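Side-chain contacts in polyphosphate kinase (Porphyromonas gingivalis, PDB 2O8R), which probably catalyses the reversible, magnesium-dependent transfer of the terminal phosphate of ATP to a growing chain of inorganic polyphosphate: residues A[350-355]-A[687-692]; A[481-486]-A[632-637]. The protein carries 3 engineered substitutions. One frame throughout, in Å; residues are numbered along the deposited sequence.

Interaction 1. Residues A[350-355]-A[687-692]. Engineered in segment 687-692: Thr692 (natural residue Ala).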
loop_
_atom_site.group_PDB
_atom_site.type_symbol
_atom_site.label_atom_id
_atom_site.label_comp_id
_atom_site.label_asym_id
_atom_site.label_seq_id
_atom_site.Cartn_x
_atom_site.Cartn_y
_atom_site.Cartn_z
ATOM N N PRO A 350 -4.314 18.754 15.583
ATOM C CA PRO A 350 -5.244 17.663 15.507
ATOM C C PRO A 350 -6.542 18.395 15.885
ATOM O O PRO A 350 -7.604 18.075 15.365
ATOM C CB PRO A 350 -4.793 16.714 16.609
ATOM C CG PRO A 350 -3.600 17.382 17.255
ATOM C CD PRO A 350 -3.793 18.831 16.950
ATOM N N TYR A 351 -6.400 19.419 16.744
ATOM C CA TYR A 351 -7.476 20.258 17.294
ATOM C C TYR A 351 -8.419 20.829 16.229
ATOM O O TYR A 351 -9.631 20.799 16.396
ATOM C CB TYR A 351 -6.885 21.407 18.131
ATOM C CG TYR A 351 -5.773 21.001 19.096
ATOM C CD1 TYR A 351 -6.027 20.148 20.158
ATOM C CD2 TYR A 351 -4.478 21.492 18.954
ATOM C CE1 TYR A 351 -5.033 19.773 21.041
ATOM C CE2 TYR A 351 -3.467 21.102 19.828
ATOM C CZ TYR A 351 -3.756 20.250 20.880
ATOM O OH TYR A 351 -2.777 19.860 21.777
ATOM N N TYR A 352 -7.852 21.342 15.142
ATOM C CA TYR A 352 -8.620 21.717 13.966
ATOM C C TYR A 352 -8.430 20.632 12.920
ATOM O O TYR A 352 -7.506 19.822 13.052
ATOM C CB TYR A 352 -8.113 23.031 13.401
ATOM C CG TYR A 352 -8.484 24.253 14.207
ATOM C CD1 TYR A 352 -9.598 25.012 13.874
ATOM C CD2 TYR A 352 -7.708 24.663 15.287
ATOM C CE1 TYR A 352 -9.943 26.131 14.589
ATOM C CE2 TYR A 352 -8.049 25.784 16.023
ATOM C CZ TYR A 352 -9.170 26.518 15.670
ATOM O OH TYR A 352 -9.514 27.645 16.394
ATOM N N THR A 353 -9.291 20.614 11.893
ATOM C CA THR A 353 -9.147 19.671 10.777
ATOM C C THR A 353 -7.901 19.930 9.979
ATOM O O THR A 353 -7.289 20.990 10.071
ATOM C CB THR A 353 -10.308 19.727 9.732
ATOM O OG1 THR A 353 -11.009 20.972 9.836
ATOM C CG2 THR A 353 -11.269 18.543 9.891
ATOM N N TYR A 354 -7.555 18.942 9.168
ATOM C CA TYR A 354 -6.515 19.072 8.179
ATOM C C TYR A 354 -7.100 19.611 6.874
ATOM O O TYR A 354 -6.366 20.004 5.963
ATOM C CB TYR A 354 -5.890 17.703 7.942
ATOM C CG TYR A 354 -4.868 17.292 8.980
ATOM C CD1 TYR A 354 -5.255 16.705 10.179
ATOM C CD2 TYR A 354 -3.509 17.482 8.753
ATOM C CE1 TYR A 354 -4.316 16.317 11.132
ATOM C CE2 TYR A 354 -2.564 17.103 9.699
ATOM C CZ TYR A 354 -2.969 16.517 10.885
ATOM O OH TYR A 354 -2.019 16.131 11.813
ATOM N N ASP A 355 -8.428 19.663 6.810
ATOM C CA ASP A 355 -9.152 19.861 5.556
ATOM C C ASP A 355 -8.971 21.198 4.844
ATOM O O ASP A 355 -9.235 21.306 3.652
ATOM C CB ASP A 355 -10.629 19.592 5.782
ATOM C CG ASP A 355 -10.891 18.172 6.187
ATOM O OD1 ASP A 355 -9.995 17.325 5.986
ATOM O OD2 ASP A 355 -11.990 17.898 6.699
ATOM N N LYS A 687 -11.744 25.331 21.360
ATOM C CA LYS A 687 -13.163 25.086 21.192
ATOM C C LYS A 687 -13.913 26.244 21.842
ATOM O O LYS A 687 -14.860 26.783 21.267
ATOM C CB LYS A 687 -13.548 23.759 21.832
ATOM C CG LYS A 687 -14.981 23.334 21.572
ATOM C CD LYS A 687 -15.366 22.157 22.460
ATOM C CE LYS A 687 -16.865 21.901 22.373
ATOM N NZ LYS A 687 -17.264 20.725 23.190
ATOM N N GLY A 688 -13.453 26.636 23.028
ATOM C CA GLY A 688 -13.985 27.795 23.731
ATOM C C GLY A 688 -14.111 28.981 22.801
ATOM O O GLY A 688 -15.208 29.452 22.534
ATOM N N LYS A 689 -12.987 29.426 22.258
ATOM C CA LYS A 689 -12.994 30.607 21.412
ATOM C C LYS A 689 -13.913 30.476 20.179
ATOM O O LYS A 689 -14.382 31.481 19.653
ATOM C CB LYS A 689 -11.563 31.024 21.027
ATOM C CG LYS A 689 -11.044 30.393 19.760
ATOM C CD LYS A 689 -10.285 31.407 18.919
ATOM C CE LYS A 689 -9.805 30.780 17.617
ATOM N NZ LYS A 689 -8.879 31.665 16.886
ATOM N N GLU A 690 -14.195 29.252 19.737
ATOM C CA GLU A 690 -14.996 29.085 18.528
ATOM C C GLU A 690 -16.483 29.208 18.820
ATOM O O GLU A 690 -17.262 29.548 17.935
ATOM C CB GLU A 690 -14.669 27.785 17.773
ATOM C CG GLU A 690 -13.239 27.712 17.172
ATOM C CD GLU A 690 -13.013 28.591 15.941
ATOM O OE1 GLU A 690 -14.001 29.090 15.361
ATOM O OE2 GLU A 690 -11.837 28.775 15.543
ATOM N N GLU A 691 -16.875 28.966 20.069
ATOM C CA GLU A 691 -18.252 29.234 20.488
ATOM C C GLU A 691 -18.479 30.733 20.697
ATOM O O GLU A 691 -19.608 31.169 20.898
ATOM C CB GLU A 691 -18.613 28.486 21.774
ATOM C CG GLU A 691 -17.884 27.178 22.021
ATOM C CD GLU A 691 -18.479 25.988 21.289
ATOM O OE1 GLU A 691 -18.738 26.088 20.069
ATOM O OE2 GLU A 691 -18.670 24.934 21.936
ATOM N N THR A 692 -17.406 31.518 20.653
ATOM C CA THR A 692 -17.507 32.969 20.823
ATOM C C THR A 692 -17.562 33.715 19.482
ATOM O O THR A 692 -17.028 34.822 19.358
ATOM C CB THR A 692 -16.344 33.537 21.687
ATOM O OG1 THR A 692 -15.713 32.480 22.415
ATOM C CG2 THR A 692 -16.866 34.579 22.673
#
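Tyr352 and Glu690 make the one hydrogen bond between the two segments. The phenol is the donor: Tyr352 OH lies 2.7 Å from Glu690 OE2 and uses the anti lone pair of that oxygen, the one turned away from OE1. Glu690 OE2 sits at the edge of the tyrosine ring and in its plane, with Tyr352 CE1 3.4 Å away, while the carboxylate itself is turned nearly perpendicular, 82° from the ring. The two side chains reach for each other from opposite directions. A bend at chi2 (-73°) folds the Glu690 chain so that its carboxylate meets the phenol. Its other oxygen, OE1, accepts from the backbone N of Lys328, so both carboxylate oxygens are engaged and the rotation of the group is fixed. The phenol and the amide probably stabilise the negative charge of this buried acid.

The remaining touch is van der Waals. Lys689 crosses the tyrosine at about a right angle and rests its last methylene against the hydroxyl, Lys689 CE being 3.4 Å from Tyr352 OH. The ammonium goes past the phenol to a salt bridge with Glu641.

Backbone bonds shape the end of the helix that presents these groups. Lys687 O accepts from Glu690 N at 3.0 Å and from Glu691 N at 3.2 Å, a bifurcated acceptor in the last turn.

In the fold, the loop leaving strand 345-349, part of the first PLD-like C-terminal domain, is tied here to the C-terminal end of helix 678-691, the last helix modelled. Beside the polar pair, Tyr352 packs on Leu686 of that helix and on Ile347 of the strand, and Tyr351 lies against Ile682 and Tyr683, about two turns before Glu690.

Interaction 2. Residues A[481-486]-A[632-637]. Engineered in segment 632-637: Thr637 (natural residue Ala).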
loop_
_atom_site.group_PDB
_atom_site.type_symbol
_atom_site.label_atom_id
_atom_site.label_comp_id
_atom_site.label_asym_id
_atom_site.label_seq_id
_atom_site.Cartn_x
_atom_site.Cartn_y
_atom_site.Cartn_z
ATOM N N THR A 481 -1.976 33.220 5.154
ATOM C CA THR A 481 -1.874 34.679 5.060
ATOM C C THR A 481 -1.960 35.159 3.628
ATOM O O THR A 481 -1.561 34.448 2.691
ATOM C CB THR A 481 -0.554 35.219 5.678
ATOM O OG1 THR A 481 -0.698 36.607 5.979
ATOM C CG2 THR A 481 0.621 35.066 4.717
ATOM N N ALA A 482 -2.495 36.367 3.463
ATOM C CA ALA A 482 -2.576 36.992 2.150
ATOM C C ALA A 482 -1.652 38.188 2.139
ATOM O O ALA A 482 -1.563 38.910 1.150
ATOM C CB ALA A 482 -3.995 37.399 1.840
ATOM N N ASN A 483 -0.963 38.372 3.262
ATOM C CA ASN A 483 -0.025 39.462 3.456
ATOM C C ASN A 483 0.915 39.621 2.280
ATOM O O ASN A 483 1.558 38.663 1.870
ATOM C CB ASN A 483 0.766 39.212 4.724
ATOM C CG ASN A 483 1.760 40.303 5.019
ATOM O OD1 ASN A 483 2.754 40.464 4.315
ATOM N ND2 ASN A 483 1.517 41.040 6.091
ATOM N N THR A 484 1.005 40.838 1.751
ATOM C CA THR A 484 1.721 41.055 0.497
ATOM C C THR A 484 3.248 40.895 0.640
ATOM O O THR A 484 3.918 40.529 -0.313
ATOM C CB THR A 484 1.329 42.399 -0.213
ATOM O OG1 THR A 484 2.049 43.484 0.371
ATOM C CG2 THR A 484 -0.201 42.688 -0.147
ATOM N N ASP A 485 3.793 41.135 1.829
ATOM C CA ASP A 485 5.221 40.921 2.056
ATOM C C ASP A 485 5.594 39.446 2.143
ATOM O O ASP A 485 6.602 39.020 1.565
ATOM C CB ASP A 485 5.683 41.642 3.311
ATOM C CG ASP A 485 5.771 43.138 3.116
ATOM O OD1 ASP A 485 5.289 43.628 2.069
ATOM O OD2 ASP A 485 6.320 43.819 4.008
ATOM N N ILE A 486 4.783 38.678 2.870
ATOM C CA ILE A 486 4.980 37.241 2.972
ATOM C C ILE A 486 4.747 36.605 1.615
ATOM O O ILE A 486 5.555 35.789 1.160
ATOM C CB ILE A 486 4.019 36.570 3.979
ATOM C CG1 ILE A 486 3.922 37.360 5.284
ATOM C CG2 ILE A 486 4.466 35.135 4.261
ATOM C CD1 ILE A 486 5.000 37.051 6.272
ATOM N N PRO A 632 7.270 35.257 10.798
ATOM C CA PRO A 632 6.645 36.116 11.791
ATOM C C PRO A 632 5.139 36.003 11.745
ATOM O O PRO A 632 4.548 35.956 10.663
ATOM C CB PRO A 632 7.035 37.522 11.332
ATOM C CG PRO A 632 7.328 37.384 9.911
ATOM C CD PRO A 632 7.998 36.053 9.802
ATOM N N VAL A 633 4.533 35.948 12.922
ATOM C CA VAL A 633 3.104 36.008 13.049
ATOM C C VAL A 633 2.792 37.490 13.252
ATOM O O VAL A 633 3.035 38.032 14.326
ATOM C CB VAL A 633 2.666 35.182 14.249
ATOM C CG1 VAL A 633 1.150 35.181 14.400
ATOM C CG2 VAL A 633 3.196 33.776 14.114
ATOM N N LEU A 634 2.292 38.153 12.213
ATOM C CA LEU A 634 2.075 39.611 12.263
ATOM C C LEU A 634 0.806 40.065 12.984
ATOM O O LEU A 634 0.812 41.073 13.693
ATOM C CB LEU A 634 2.106 40.210 10.861
ATOM C CG LEU A 634 3.452 39.947 10.187
ATOM C CD1 LEU A 634 3.477 40.574 8.834
ATOM C CD2 LEU A 634 4.620 40.448 11.042
ATOM N N ASP A 635 -0.274 39.320 12.800
ATOM C CA ASP A 635 -1.534 39.628 13.448
ATOM C C ASP A 635 -1.457 39.447 14.964
ATOM O O ASP A 635 -1.140 38.362 15.458
ATOM C CB ASP A 635 -2.640 38.765 12.863
ATOM C CG ASP A 635 -4.001 39.153 13.368
ATOM O OD1 ASP A 635 -4.236 39.053 14.593
ATOM O OD2 ASP A 635 -4.841 39.543 12.530
ATOM N N PRO A 636 -1.775 40.516 15.708
ATOM C CA PRO A 636 -1.655 40.558 17.159
ATOM C C PRO A 636 -2.492 39.510 17.880
ATOM O O PRO A 636 -1.980 38.862 18.795
ATOM C CB PRO A 636 -2.136 41.968 17.501
ATOM C CG PRO A 636 -1.892 42.738 16.261
ATOM C CD PRO A 636 -2.275 41.797 15.183
ATOM N N THR A 637 -3.748 39.323 17.474
ATOM C CA THR A 637 -4.586 38.315 18.139
ATOM C C THR A 637 -4.056 36.897 17.900
ATOM O O THR A 637 -4.118 36.047 18.792
ATOM C CB THR A 637 -6.066 38.406 17.736
ATOM O OG1 THR A 637 -6.179 38.223 16.326
ATOM C CG2 THR A 637 -6.631 39.758 18.108
#
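The side-chain amide of Asn483 is the flat group that meets Leu634. Methyl CD1 of Leu634 stands above the amide plane and beyond its nitrogen end, coming obliquely onto the nitrogen, with Asn483 ND2 3.4 Å from Leu634 CD1 and Asn483 CG farther off at 4.2 Å. The two side chains cross at about a right angle, so a single methyl does the touching. Beside it, Ile486 CD1 approaches Pro632 CG at 4.3 Å, a loose apolar contact.

What turns the amide this way is its other end. Asn483 is the N-cap of helix 484-497. Its CG is anti to the backbone N (chi1 -179°), and chi2 (-69°) turns OD1 toward the first-turn amides. Ile486 N donates to Asn483 OD1 at 3.1 Å in a nearly straight bond (164°), and Asp485 N adds a weak one. With OD1 tied down, ND2 is left facing the leucine. Just before it, Thr481 OG1 accepts from Asn483 N at 3.3 Å in an ST turn.

The facing segment is built alike: strand 629-632 ends, and Asp635 caps helix 636-651. Asp635 OD1 accepts from the hydroxyl of the engineered Thr637, OG1 lying 2.7 Å away on the syn side. Leu638 N also donates to this oxygen, and Thr637 N does so weakly.

Arg508, from the loop between helix 484-497 and strand 510-511, where the first PLD-like domain gives way to the second, touches Ile486, Pro632 and Leu634 and thus lies at the seam. The capping groups Asn483 and Asp635 serve their own helices. The direct contact of the two segments is therefore undirected packing of methyls, a proline ring and an amide, with no hydrogen bond to fix its register.

Overall arrangement
Interaction 1 is the buried one and interaction 2 only partly buried; their centres lie 20 Å apart on the same side of the chain's centre, and their nearest atoms are about 7 Å apart without touching. The two contacts start from neighbouring strands: strand 345-349, which leads into 350-355, pairs antiparallel with strand 474-481, which leads into 481-486. On the other side, Lys689 of interaction 1 bridges to Glu641 on helix 636-651, the helix that starts in interaction 2. The chemistry differs: the more buried contact spends a polar bond across the interface, whereas the other makes no hydrogen bond across it, its capping bonds serving each helix start, and meets by loose packing.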